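PDB 3UJP: Mn transporter subunit from Synechocystis sp. PCC 6803, which binds manganese and probably delivers it, as the periplasmic solute-binding subunit, to an ABC-type importer. Local coordinates for residues V186-N189 against Q190-L193; Y213-P216 against I217-E220; Q222-P225 against K226-Q229; I232-V235 against K236-V240. All coordinates share one frame; numbering follows the deposited sequence.

Contact 1 (V186-N189 against Q190-L193)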
loop_
_atom_site.group_PDB
_atom_site.type_symbol
_atom_site.label_atom_id
_atom_site.label_comp_id
_atom_site.label_asym_id
_atom_site.label_seq_id
_atom_site.Cartn_x
_atom_site.Cartn_y
_atom_site.Cartn_z
ATOM N N VAL A 186 -22.827 29.743 -18.442
ATOM C CA VAL A 186 -22.634 31.153 -18.113
ATOM C C VAL A 186 -22.180 31.962 -19.361
ATOM O O VAL A 186 -21.237 31.573 -20.051
ATOM C CB VAL A 186 -21.654 31.295 -16.896
ATOM C CG1 VAL A 186 -20.769 30.055 -16.766
ATOM C CG2 VAL A 186 -20.823 32.571 -16.982
ATOM N N PRO A 187 -22.883 33.073 -19.669
ATOM C CA PRO A 187 -22.710 33.938 -20.856
ATOM C C PRO A 187 -21.383 34.696 -20.898
ATOM O O PRO A 187 -20.964 35.185 -19.851
ATOM C CB PRO A 187 -23.842 34.952 -20.707
ATOM C CG PRO A 187 -24.179 34.932 -19.259
ATOM C CD PRO A 187 -23.985 33.536 -18.813
ATOM N N ALA A 188 -20.760 34.824 -22.070
ATOM C CA ALA A 188 -19.385 35.364 -22.173
ATOM C C ALA A 188 -19.082 36.666 -21.388
ATOM O O ALA A 188 -17.945 36.902 -20.968
ATOM C CB ALA A 188 -18.967 35.503 -23.642
ATOM N N ASN A 189 -20.095 37.500 -21.191
ATOM C CA ASN A 189 -19.902 38.775 -20.503
ATOM C C ASN A 189 -20.139 38.679 -18.995
ATOM O O ASN A 189 -20.188 39.697 -18.299
ATOM C CB ASN A 189 -20.773 39.876 -21.140
ATOM C CG ASN A 189 -22.227 39.455 -21.302
ATOM O OD1 ASN A 189 -22.782 38.759 -20.453
ATOM N ND2 ASN A 189 -22.846 39.865 -22.409
ATOM N N GLN A 190 -20.303 37.449 -18.500
ATOM C CA GLN A 190 -20.377 37.181 -17.057
ATOM C C GLN A 190 -19.352 36.118 -16.661
ATOM O O GLN A 190 -19.434 35.560 -15.570
ATOM C CB GLN A 190 -21.764 36.667 -16.625
ATOM C CG GLN A 190 -22.975 37.433 -17.152
ATOM C CD GLN A 190 -24.302 36.730 -16.838
ATOM O OE1 GLN A 190 -25.305 36.930 -17.525
ATOM N NE2 GLN A 190 -24.301 35.908 -15.792
ATOM N N ARG A 191 -18.410 35.811 -17.547
ATOM C CA ARG A 191 -17.519 34.683 -17.303
ATOM C C ARG A 191 -16.289 35.092 -16.493
ATOM O O ARG A 191 -15.153 35.005 -16.963
ATOM C CB ARG A 191 -17.142 33.981 -18.613
ATOM C CG ARG A 191 -17.556 32.501 -18.646
ATOM C CD ARG A 191 -17.453 31.875 -20.034
ATOM N NE ARG A 191 -18.744 31.867 -20.711
ATOM C CZ ARG A 191 -18.922 31.557 -21.989
ATOM N NH1 ARG A 191 -17.887 31.231 -22.744
ATOM N NH2 ARG A 191 -20.137 31.580 -22.516
ATOM N N PHE A 192 -16.533 35.520 -15.256
ATOM C CA PHE A 192 -15.481 36.062 -14.395
ATOM C C PHE A 192 -15.191 35.166 -13.197
ATOM O O PHE A 192 -16.071 34.855 -12.384
ATOM C CB PHE A 192 -15.821 37.490 -13.935
ATOM C CG PHE A 192 -15.970 38.471 -15.072
ATOM C CD1 PHE A 192 -17.223 38.920 -15.461
ATOM C CD2 PHE A 192 -14.858 38.920 -15.772
ATOM C CE1 PHE A 192 -17.369 39.807 -16.519
ATOM C CE2 PHE A 192 -14.995 39.809 -16.832
ATOM C CZ PHE A 192 -16.255 40.249 -17.208
ATOM N N LEU A 193 -13.929 34.770 -13.097
ATOM C CA LEU A 193 -13.476 33.818 -12.092
ATOM C C LEU A 193 -12.642 34.538 -11.032
ATOM O O LEU A 193 -11.455 34.817 -11.224
ATOM C CB LEU A 193 -12.654 32.711 -12.759
ATOM C CG LEU A 193 -12.542 31.371 -12.059
ATOM C CD1 LEU A 193 -11.259 30.709 -12.501
ATOM C CD2 LEU A 193 -12.585 31.522 -10.541
#
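Between P187 and Q190 the backbone doubles back in a tight turn of type I shape, closed by Q190 N to P187 O at 2.7 Å, and an inverse gamma turn centred on R191 follows at once. The two turns carry the chain out of helix 158-183 into strand 192-195; R191, just ahead of it, and L193 within it bond through their backbones to E210 of strand 210-213. R191 does most of the side-chain work. Its chain bends at chi3 (-97°), bringing the guanidinium back to the carbonyl of V186. NE and NH2 both reach that one oxygen side-on, at 2.6 Å from NE to V186 O and 2.7 Å from NH2 to V186 O, with V186 O lying slightly out of the guanidinium plane. A188 CA sits over one face of the same group, while V186 CG2 packs against the aliphatic part of the arginine, 3.7 Å from R191 CG. A leucine in place of R191 would probably leave the V186 carbonyl without either donor and let the 186-189 loop move more freely. On the exposed flank, the amides of N189 and Q190 run side by side in nearly coplanar planes, 8° apart. F192 meets the turn from beyond it, with its ring approached obliquely by the backbone carbonyl of N189: F192 CE1 lies 3.3 Å from N189 O.

Contact 2 (Y213-P216 against I217-E220)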
loop_
_atom_site.group_PDB
_atom_site.type_symbol
_atom_site.label_atom_id
_atom_site.label_comp_id
_atom_site.label_asym_id
_atom_site.label_seq_id
_atom_site.Cartn_x
_atom_site.Cartn_y
_atom_site.Cartn_z
ATOM N N TYR A 213 -7.934 37.862 -9.522
ATOM C CA TYR A 213 -7.282 37.280 -8.350
ATOM C C TYR A 213 -6.846 38.315 -7.306
ATOM O O TYR A 213 -6.571 39.470 -7.640
ATOM C CB TYR A 213 -6.104 36.411 -8.781
ATOM C CG TYR A 213 -5.165 37.070 -9.749
ATOM C CD1 TYR A 213 -4.309 38.084 -9.331
ATOM C CD2 TYR A 213 -5.104 36.664 -11.079
ATOM C CE1 TYR A 213 -3.422 38.691 -10.209
ATOM C CE2 TYR A 213 -4.217 37.261 -11.981
ATOM C CZ TYR A 213 -3.372 38.278 -11.535
ATOM O OH TYR A 213 -2.477 38.888 -12.400
ATOM N N MET A 214 -6.799 37.907 -6.042
ATOM C CA MET A 214 -6.396 38.820 -4.973
ATOM C C MET A 214 -4.863 38.944 -4.911
ATOM O O MET A 214 -4.327 39.925 -4.382
ATOM C CB MET A 214 -6.975 38.374 -3.636
ATOM C CG MET A 214 -7.257 39.495 -2.690
ATOM S SD MET A 214 -8.563 38.999 -1.557
ATOM C CE MET A 214 -7.738 37.780 -0.522
ATOM N N TRP A 215 -4.179 37.939 -5.471
ATOM C CA TRP A 215 -2.723 37.950 -5.657
ATOM C C TRP A 215 -2.285 36.891 -6.674
ATOM O O TRP A 215 -2.811 35.769 -6.688
ATOM C CB TRP A 215 -1.987 37.761 -4.330
ATOM C CG TRP A 215 -2.190 36.442 -3.715
ATOM C CD1 TRP A 215 -1.509 35.315 -3.986
ATOM C CD2 TRP A 215 -3.152 36.105 -2.712
ATOM N NE1 TRP A 215 -1.971 34.289 -3.213
ATOM C CE2 TRP A 215 -2.987 34.749 -2.421
ATOM C CE3 TRP A 215 -4.124 36.830 -2.022
ATOM C CZ2 TRP A 215 -3.753 34.088 -1.470
ATOM C CZ3 TRP A 215 -4.888 36.182 -1.085
ATOM C CH2 TRP A 215 -4.700 34.821 -0.811
ATOM N N PRO A 216 -1.309 37.255 -7.520
ATOM C CA PRO A 216 -0.899 36.472 -8.684
ATOM C C PRO A 216 -0.606 35.039 -8.295
ATOM O O PRO A 216 -1.239 34.110 -8.826
ATOM C CB PRO A 216 0.403 37.156 -9.114
ATOM C CG PRO A 216 0.321 38.547 -8.601
ATOM C CD PRO A 216 -0.436 38.426 -7.307
ATOM N N ILE A 217 0.352 34.885 -7.372
ATOM C CA ILE A 217 0.881 33.597 -6.926
ATOM C C ILE A 217 1.305 33.781 -5.470
ATOM O O ILE A 217 1.191 34.864 -4.949
ATOM C CB ILE A 217 2.073 33.226 -7.784
ATOM C CG1 ILE A 217 2.348 31.720 -7.766
ATOM C CG2 ILE A 217 3.265 34.039 -7.382
ATOM C CD1 ILE A 217 3.532 31.313 -8.647
ATOM N N ASN A 218 1.793 32.750 -4.805
ATOM C CA ASN A 218 2.119 32.872 -3.383
ATOM C C ASN A 218 3.534 33.320 -3.053
ATOM O O ASN A 218 4.481 32.893 -3.684
ATOM C CB ASN A 218 1.913 31.533 -2.721
ATOM C CG ASN A 218 0.536 31.031 -2.904
ATOM O OD1 ASN A 218 0.280 30.156 -3.723
ATOM N ND2 ASN A 218 -0.381 31.594 -2.152
ATOM N N ALA A 219 3.736 34.287 -2.161
ATOM C CA ALA A 219 5.074 34.897 -2.191
ATOM C C ALA A 219 5.784 35.381 -0.924
ATOM O O ALA A 219 6.883 35.949 -1.017
ATOM C CB ALA A 219 5.115 36.003 -3.265
ATOM N N GLU A 220 5.169 35.160 0.232
ATOM C CA GLU A 220 5.752 35.574 1.503
ATOM C C GLU A 220 5.062 36.819 2.049
ATOM O O GLU A 220 4.532 36.810 3.161
ATOM C CB GLU A 220 7.253 35.831 1.344
ATOM C CG GLU A 220 7.977 34.785 0.513
ATOM C CD GLU A 220 8.352 33.558 1.321
ATOM O OE1 GLU A 220 8.514 33.681 2.553
ATOM O OE2 GLU A 220 8.486 32.469 0.722
#
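W215 is turned so that CG falls between its own backbone N and carbonyl carbon (chi1 66°), which carries the indole over to the backbone of I217 and the side chain of N218; N218 in turn places CG anti to its carbonyl carbon (chi1 -57°), on the side facing the indole. The pair belongs to the irregular loop between strand 210-213 and helix 225-236, which turns a corner at M214 and passes by the metal cleft of this solute-binding fold. What meets across the loop is the pyrrole edge of the indole. The carbonyl of I217 approaches close to the ring plane on the CD1 side, and the N218 amide stands by NE1, its plane 64° from that of the ring. P216 and I217 add a loose apolar touch, 4.5 Å from P216 CB to I217 CB, while P216 also packs on I119 and D121. The position matters because the N218 side chain comes within about 3 Å of the bound manganese and touches H66, one of its ligands. W215 bonds through its backbone to C196 and G198, which flank the ligand E197, so the loop is tied to the site at two points. Within the contact itself, the amide carbon of N218, CG, lies 4.1 Å from W215 NE1.

Contact 3 (Q222-P225 against K226-Q229)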
loop_
_atom_site.group_PDB
_atom_site.type_symbol
_atom_site.label_atom_id
_atom_site.label_comp_id
_atom_site.label_asym_id
_atom_site.label_seq_id
_atom_site.Cartn_x
_atom_site.Cartn_y
_atom_site.Cartn_z
ATOM N N GLN A 222 2.315 38.538 2.646
ATOM C CA GLN A 222 0.864 38.400 2.699
ATOM C C GLN A 222 0.182 39.446 1.824
ATOM O O GLN A 222 0.658 40.574 1.703
ATOM C CB GLN A 222 0.366 38.516 4.141
ATOM C CG GLN A 222 1.345 37.991 5.179
ATOM C CD GLN A 222 0.651 37.448 6.413
ATOM O OE1 GLN A 222 -0.578 37.425 6.487
ATOM N NE2 GLN A 222 1.437 37.007 7.388
ATOM N N PHE A 223 -0.936 39.064 1.214
ATOM C CA PHE A 223 -1.672 39.957 0.355
ATOM C C PHE A 223 -1.866 41.246 1.131
ATOM O O PHE A 223 -1.687 41.312 2.356
ATOM C CB PHE A 223 -3.004 39.366 -0.121
ATOM C CG PHE A 223 -4.044 39.341 0.939
ATOM C CD1 PHE A 223 -4.643 40.516 1.371
ATOM C CD2 PHE A 223 -4.391 38.159 1.540
ATOM C CE1 PHE A 223 -5.568 40.509 2.385
ATOM C CE2 PHE A 223 -5.318 38.144 2.548
ATOM C CZ PHE A 223 -5.905 39.326 2.979
ATOM N N THR A 224 -2.258 42.265 0.393
ATOM C CA THR A 224 -2.257 43.617 0.899
ATOM C C THR A 224 -3.656 44.224 0.720
ATOM O O THR A 224 -4.506 43.649 0.022
ATOM C CB THR A 224 -1.208 44.407 0.137
ATOM O OG1 THR A 224 -1.793 45.041 -1.012
ATOM C CG2 THR A 224 -0.052 43.480 -0.288
ATOM N N PRO A 225 -3.923 45.360 1.372
ATOM C CA PRO A 225 -5.289 45.877 1.310
ATOM C C PRO A 225 -5.588 46.722 0.065
ATOM O O PRO A 225 -6.774 47.012 -0.152
ATOM C CB PRO A 225 -5.397 46.719 2.581
ATOM C CG PRO A 225 -4.148 46.427 3.362
ATOM C CD PRO A 225 -3.125 46.062 2.379
ATOM N N LYS A 226 -4.565 47.111 -0.710
ATOM C CA LYS A 226 -4.797 47.662 -2.052
ATOM C C LYS A 226 -5.189 46.493 -2.958
ATOM O O LYS A 226 -5.903 46.674 -3.950
ATOM C CB LYS A 226 -3.578 48.418 -2.613
ATOM C CG LYS A 226 -3.818 49.177 -3.937
ATOM C CD LYS A 226 -2.522 49.791 -4.550
ATOM C CE LYS A 226 -2.719 51.217 -5.163
ATOM N NZ LYS A 226 -1.451 51.982 -5.517
ATOM N N GLN A 227 -4.751 45.288 -2.591
ATOM C CA GLN A 227 -5.060 44.103 -3.383
ATOM C C GLN A 227 -6.501 43.661 -3.191
ATOM O O GLN A 227 -7.235 43.515 -4.169
ATOM C CB GLN A 227 -4.085 42.961 -3.110
ATOM C CG GLN A 227 -2.786 43.059 -3.911
ATOM C CD GLN A 227 -1.777 41.971 -3.541
ATOM O OE1 GLN A 227 -1.694 41.550 -2.384
ATOM N NE2 GLN A 227 -1.012 41.509 -4.526
ATOM N N VAL A 228 -6.924 43.454 -1.949
ATOM C CA VAL A 228 -8.330 43.153 -1.729
ATOM C C VAL A 228 -9.174 44.287 -2.264
ATOM O O VAL A 228 -10.344 44.083 -2.592
ATOM C CB VAL A 228 -8.659 43.002 -0.277
ATOM C CG1 VAL A 228 -7.377 42.932 0.541
ATOM C CG2 VAL A 228 -9.512 44.161 0.164
ATOM N N GLN A 229 -8.575 45.478 -2.348
ATOM C CA GLN A 229 -9.270 46.684 -2.792
ATOM C C GLN A 229 -9.541 46.636 -4.278
ATOM O O GLN A 229 -10.664 46.863 -4.714
ATOM C CB GLN A 229 -8.454 47.941 -2.463
ATOM C CG GLN A 229 -9.028 49.232 -3.026
ATOM C CD GLN A 229 -10.462 49.468 -2.569
ATOM O OE1 GLN A 229 -10.872 48.988 -1.503
ATOM N NE2 GLN A 229 -11.241 50.203 -3.378
#
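T224 and Q227 meet by exchanging bonds between side chain and backbone at the start of helix 225-236, and this is the close-knit part of the contact. Q227 runs out extended beyond CG, which stands anti to its carbonyl carbon (chi1 -83°), and this lets the side chain fold back across the first turn to T224 N. There Q227 OE1 takes the N-H of T224 at 2.9 Å, in the carbonyl plane and on a lone pair. The return bond, from Q227 N to T224 OG1, is weak at 3.4 Å. T224 O meanwhile receives V228 N at 3.1 Å in a fairly straight bond (164°) lying in the carbonyl plane, the first firm bond of the helix. Beside it the F223 ring packs obliquely on V228, 3.5 Å from F223 CE1 to V228 CG1, and also meets M214 and the W215 ring. Replacing Q227 by an alanine would probably leave the N-H of T224 without its acceptor and let the approach to the helix fray.

The far side is much slacker. P225 is exposed, K226 and Q229 send their chain ends away from the preceding loop, and the bond from Q229 N to P225 O is weak and less sure in its placing. P225 and K226 touch a crystal neighbour here. Proline suits the first helical position, where no backbone N-H is needed for a bond within the helix. With T224 as N-cap and Q227 answering from three residues on, this is a capping box.

Contact 4 (I232-V235 against K236-V240); sequences IEEV and KTNNV
E233 and T237 carry the firm polar link at the C-terminal end of helix 225-236: T237 N reaches E233 O at 2.9 Å, and T237 OG1, anti to its own carbonyl carbon (chi1 -91°), adds a weak bond to the same oxygen. A second side-chain link runs between E234 and N238, which lie side by side and point the same way. N238 ND2 gives a weak bond to E234 OE2 at 3.3 Å, with the amide and carboxylate planes 56° apart.

The backbone then winds up in a type I turn from K236 to N239. N239 has a positive phi (49°), and the bond that follows, from V240 N to V235 O, is weak and doubtful.

Apolar contact comes on the inner side, where V235 and V240 cross, 4.1 Å from V235 CG2 to V240 CB; V240 also packs on F192 and V194 of strand 192-195. The aliphatic run of K236 passes the carbonyl of I232.

Taken together, the helix end is held chiefly by the backbone bond to E233 O, with weak additions from T237 OG1 and N238 ND2, and by a buried valine pair.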
loop_
_atom_site.group_PDB
_atom_site.type_symbol
_atom_site.label_atom_id
_atom_site.label_comp_id
_atom_site.label_asym_id
_atom_site.label_seq_id
_atom_site.Cartn_x
_atom_site.Cartn_y
_atom_site.Cartn_z
ATOM N N ILE A 232 -12.215 44.440 -4.895
ATOM C CA ILE A 232 -13.519 44.993 -4.549
ATOM C C ILE A 232 -14.054 45.879 -5.689
ATOM O O ILE A 232 -15.263 46.033 -5.847
ATOM C CB ILE A 232 -13.478 45.710 -3.167
ATOM C CG1 ILE A 232 -13.745 44.687 -2.065
ATOM C CG2 ILE A 232 -14.496 46.814 -3.083
ATOM C CD1 ILE A 232 -13.583 45.204 -0.659
ATOM N N GLU A 233 -13.157 46.430 -6.506
ATOM C CA GLU A 233 -13.592 47.306 -7.586
ATOM C C GLU A 233 -13.870 46.538 -8.868
ATOM O O GLU A 233 -14.844 46.834 -9.544
ATOM C CB GLU A 233 -12.617 48.464 -7.813
ATOM C CG GLU A 233 -11.393 48.165 -8.672
ATOM C CD GLU A 233 -10.257 49.167 -8.416
ATOM O OE1 GLU A 233 -10.320 49.878 -7.380
ATOM O OE2 GLU A 233 -9.307 49.245 -9.241
ATOM N N GLU A 234 -13.062 45.550 -9.181
ATOM C CA GLU A 234 -13.310 44.763 -10.364
ATOM C C GLU A 234 -14.622 44.035 -10.234
ATOM O O GLU A 234 -15.294 43.780 -11.214
ATOM C CB GLU A 234 -12.165 43.820 -10.670
ATOM C CG GLU A 234 -11.068 44.462 -11.472
ATOM C CD GLU A 234 -11.512 44.876 -12.847
ATOM O OE1 GLU A 234 -11.288 46.035 -13.243
ATOM O OE2 GLU A 234 -12.077 44.035 -13.546
ATOM N N VAL A 235 -14.997 43.659 -9.029
ATOM C CA VAL A 235 -16.261 42.968 -8.901
ATOM C C VAL A 235 -17.466 43.818 -9.240
ATOM O O VAL A 235 -18.287 43.465 -10.068
ATOM C CB VAL A 235 -16.490 42.593 -7.460
ATOM C CG1 VAL A 235 -17.787 43.195 -7.007
ATOM C CG2 VAL A 235 -16.521 41.119 -7.289
ATOM N N LYS A 236 -17.528 44.990 -8.652
ATOM C CA LYS A 236 -18.685 45.809 -8.844
ATOM C C LYS A 236 -18.640 46.107 -10.291
ATOM O O LYS A 236 -19.607 46.033 -11.013
ATOM C CB LYS A 236 -18.543 47.085 -8.042
ATOM C CG LYS A 236 -18.639 46.868 -6.558
ATOM C CD LYS A 236 -18.086 48.043 -5.797
ATOM C CE LYS A 236 -19.181 48.999 -5.374
ATOM N NZ LYS A 236 -18.650 50.348 -5.019
ATOM N N THR A 237 -17.435 46.350 -10.729
ATOM C CA THR A 237 -17.217 46.897 -12.015
ATOM C C THR A 237 -17.823 45.853 -12.887
ATOM O O THR A 237 -18.063 46.078 -14.050
ATOM C CB THR A 237 -15.733 47.028 -12.301
ATOM O OG1 THR A 237 -15.277 48.317 -11.877
ATOM C CG2 THR A 237 -15.470 46.890 -13.770
ATOM N N ASN A 238 -17.983 44.654 -12.374
ATOM C CA ASN A 238 -18.616 43.671 -13.213
ATOM C C ASN A 238 -19.741 42.909 -12.610
ATOM O O ASN A 238 -20.219 41.937 -13.167
ATOM C CB ASN A 238 -17.571 42.814 -13.851
ATOM C CG ASN A 238 -16.488 43.639 -14.414
ATOM O OD1 ASN A 238 -16.748 44.557 -15.172
ATOM N ND2 ASN A 238 -15.269 43.383 -13.997
ATOM N N ASN A 239 -20.198 43.358 -11.464
ATOM C CA ASN A 239 -21.395 42.747 -10.978
ATOM C C ASN A 239 -21.189 41.262 -11.051
ATOM O O ASN A 239 -21.801 40.614 -11.866
ATOM C CB ASN A 239 -22.573 43.154 -11.840
ATOM C CG ASN A 239 -22.956 44.590 -11.651
ATOM O OD1 ASN A 239 -23.772 44.915 -10.810
ATOM N ND2 ASN A 239 -22.375 45.457 -12.436
ATOM N N VAL A 240 -20.232 40.744 -10.301
ATOM C CA VAL A 240 -19.992 39.298 -10.258
ATOM C C VAL A 240 -20.714 38.678 -9.071
ATOM O O VAL A 240 -20.505 39.086 -7.934
ATOM C CB VAL A 240 -18.507 38.938 -10.204
ATOM C CG1 VAL A 240 -18.358 37.448 -10.074
ATOM C CG2 VAL A 240 -17.812 39.409 -11.460
#

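Overall arrangement
From the N terminus, the four contacts follow one another in series, with none nested in or crossing another. Contact 1 closes the turn between helix 158-183 and strand 192-195. Contact 2 shapes the loop leaving strand 210-213 beside the metal site. Contacts 3 and 4 sit at the two ends of helix 225-236, their centres about 15 Å apart, one capping its start and the other its finish before strand 242-246. Two sets of touches join them in pairs: W215 meets F223 and M214 meets Q227 between contacts 2 and 3, and F192 packs on V240 and N238 between contacts 1 and 4. Helix 225-236 connects the pairs, from the loop by the metal site toward strand 192-195.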